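Local coordinates for NTD biosynthesis operon protein NtdA (Bacillus subtilis subsp. subtilis, PDB 4K2M), which catalyses the reversible pyridoxal phosphate-dependent transfer of an amino group from glutamate to 3-dehydroglucose 6-phosphate, forming kanosamine 6-phosphate, at the interface of chains A and B. Coordinates in Å, arbitrary orientation; residue numbers count along the deposited sequence, not the author numbering. Chains: chain A/B, NTD biosynthesis operon protein NtdA.

The interface of chains A and B. Residues chain A 100, 277, 294, 296-298; chain B 126, 128-129, 246, 256.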
loop_
_atom_site.group_PDB
_atom_site.type_symbol
_atom_site.label_atom_id
_atom_site.label_comp_id
_atom_site.label_asym_id
_atom_site.label_seq_id
_atom_site.Cartn_x
_atom_site.Cartn_y
_atom_site.Cartn_z
ATOM N N THR A 100 -2.932 9.673 3.903
ATOM C CA THR A 100 -3.404 8.327 4.206
ATOM C C THR A 100 -4.900 8.424 4.460
ATOM O O THR A 100 -5.712 8.203 3.549
ATOM C CB THR A 100 -2.601 7.686 5.366
ATOM O OG1 THR A 100 -2.604 8.564 6.499
ATOM C CG2 THR A 100 -1.153 7.424 4.930
ATOM N N HIS A 277 -6.652 -2.543 10.869
ATOM C CA HIS A 277 -6.125 -2.939 12.185
ATOM C C HIS A 277 -7.096 -3.670 13.101
ATOM O O HIS A 277 -6.778 -3.948 14.264
ATOM C CB HIS A 277 -5.506 -1.731 12.903
ATOM C CG HIS A 277 -4.258 -1.222 12.246
ATOM N ND1 HIS A 277 -3.132 -2.006 12.095
ATOM C CD2 HIS A 277 -3.962 -0.024 11.686
ATOM C CE1 HIS A 277 -2.198 -1.312 11.467
ATOM N NE2 HIS A 277 -2.673 -0.105 11.217
ATOM N N ASN A 294 -3.037 -3.070 7.664
ATOM C CA ASN A 294 -2.971 -1.655 7.335
ATOM C C ASN A 294 -3.167 -1.521 5.839
ATOM O O ASN A 294 -2.205 -1.286 5.094
ATOM C CB ASN A 294 -1.614 -1.075 7.735
ATOM C CG ASN A 294 -1.552 0.436 7.577
ATOM O OD1 ASN A 294 -2.571 1.092 7.335
ATOM N ND2 ASN A 294 -0.343 1.003 7.712
ATOM N N LYS A 296 -6.041 0.165 3.915
ATOM C CA LYS A 296 -6.914 1.114 3.230
ATOM C C LYS A 296 -6.167 1.781 2.079
ATOM O O LYS A 296 -4.943 1.902 2.105
ATOM C CB LYS A 296 -7.415 2.196 4.192
ATOM C CG LYS A 296 -8.338 1.684 5.285
ATOM C CD LYS A 296 -8.577 2.750 6.353
ATOM C CE LYS A 296 -9.297 3.964 5.776
ATOM N NZ LYS A 296 -10.561 3.561 5.080
ATOM N N MET A 297 -6.898 2.240 1.071
ATOM C CA MET A 297 -6.287 3.074 0.030
ATOM C C MET A 297 -5.837 4.394 0.654
ATOM O O MET A 297 -6.437 4.856 1.630
ATOM C CB MET A 297 -7.317 3.341 -1.073
ATOM C CG MET A 297 -6.826 4.204 -2.212
ATOM S SD MET A 297 -8.149 4.226 -3.445
ATOM C CE MET A 297 -7.328 4.999 -4.827
ATOM N N ASP A 298 -4.776 4.992 0.112
ATOM C CA ASP A 298 -4.329 6.305 0.558
ATOM C C ASP A 298 -5.206 7.418 -0.014
ATOM O O ASP A 298 -5.607 7.361 -1.181
ATOM C CB ASP A 298 -2.889 6.543 0.102
ATOM C CG ASP A 298 -1.885 5.735 0.907
ATOM O OD1 ASP A 298 -2.226 5.363 2.046
ATOM O OD2 ASP A 298 -0.778 5.477 0.387
ATOM N N SER B 126 4.156 -0.433 3.991
ATOM C CA SER B 126 3.860 0.192 5.295
ATOM C C SER B 126 4.799 -0.375 6.355
ATOM O O SER B 126 5.477 -1.383 6.119
ATOM C CB SER B 126 2.416 -0.090 5.714
ATOM O OG SER B 126 2.265 -1.472 6.014
ATOM N N THR B 128 3.681 -1.711 9.090
ATOM C CA THR B 128 3.001 -2.938 9.493
ATOM C C THR B 128 3.448 -4.099 8.614
ATOM O O THR B 128 3.756 -5.194 9.109
ATOM C CB THR B 128 1.472 -2.774 9.379
ATOM O OG1 THR B 128 1.044 -1.697 10.226
ATOM C CG2 THR B 128 0.760 -4.066 9.809
ATOM N N ASP B 129 3.481 -3.859 7.303
ATOM C CA ASP B 129 3.938 -4.873 6.367
ATOM C C ASP B 129 5.416 -5.209 6.551
ATOM O O ASP B 129 5.811 -6.357 6.378
ATOM C CB ASP B 129 3.686 -4.404 4.930
ATOM C CG ASP B 129 2.197 -4.333 4.594
ATOM O OD1 ASP B 129 1.554 -5.403 4.560
ATOM O OD2 ASP B 129 1.679 -3.210 4.378
ATOM N N ASN B 246 5.109 6.475 7.331
ATOM C CA ASN B 246 3.788 7.078 7.413
ATOM C C ASN B 246 3.988 8.586 7.602
ATOM O O ASN B 246 4.963 9.006 8.230
ATOM C CB ASN B 246 3.003 6.455 8.583
ATOM C CG ASN B 246 1.890 7.352 9.088
ATOM O OD1 ASN B 246 2.130 8.243 9.903
ATOM N ND2 ASN B 246 0.665 7.117 8.616
ATOM N N LYS B 256 1.258 5.547 2.496
ATOM C CA LYS B 256 1.825 4.523 3.366
ATOM C C LYS B 256 3.115 3.988 2.755
ATOM O O LYS B 256 3.225 3.879 1.524
ATOM C CB LYS B 256 0.803 3.404 3.557
ATOM C CG LYS B 256 -0.404 3.844 4.367
ATOM C CD LYS B 256 -1.216 2.642 4.874
ATOM C CE LYS B 256 -2.151 2.114 3.809
ATOM N NZ LYS B 256 -3.064 3.222 3.403
HETATM O O HOH W 1 0.290 4.199 7.843
HETATM O O HOH W 2 -1.005 -4.565 6.288
HETATM O O HOH W 3 1.169 3.986 -0.200
#
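B:Lys256 reaches into chain A and ends between a backbone carbonyl and a carboxylate. Its NZ donates to A:Lys296 O at 2.6 Å, approaching 37° above the carbonyl plane, and makes a salt bridge with A:Asp298 OD1 at 2.7 Å, again from above the plane of the acceptor group. The second carboxylate oxygen, A:Asp298 OD2, takes the backbone N of B:Lys256 in a fairly straight bond on its syn side but tilted well out of the carboxylate plane (2.9 Å). One aspartate thus grips the lysine at both ends, which should limit rotation of its carboxylate. Bends at chi3 (-82°) and chi4 (-58°) turn the lysine's ammonium back toward that carboxylate.

The aliphatic stretch between these anchors is the tightly packed part. B:Lys256 CD sits obliquely over one face of the A:Asn294 amide, with CG to CD at 3.5 Å, while the methyl CG2 of A:Thr100 touches CG from another direction. B:Lys256 and A:Asn294 bury more surface than the other residues here, 84 and 65 Å².

Beyond the salt bridge and the packed chain, direct contact thins and waters bridge the chains. Water 3 links A:Asp298 OD2 to the backbone O of B:Lys256. Water 1 links A:Asn294 ND2 to B:Asn246 ND2, whose residue hides almost no surface, and water 2 joins A:Asn294 N to B:Asp129 OD1. B:Thr128 OG1 merely meets the edge of the A:His277 ring, in its plane, 3.5 Å from CE1.

In this homodimer the patch ties the subunits together beside the active site: A:Asn294 and B:Thr128 are cofactor-binding residues, A:Thr100 and B:Asn246 substrate-binding ones, so both chains contribute to the pocket for the pyridoxal phosphate–kanosamine 6-phosphate external aldimine.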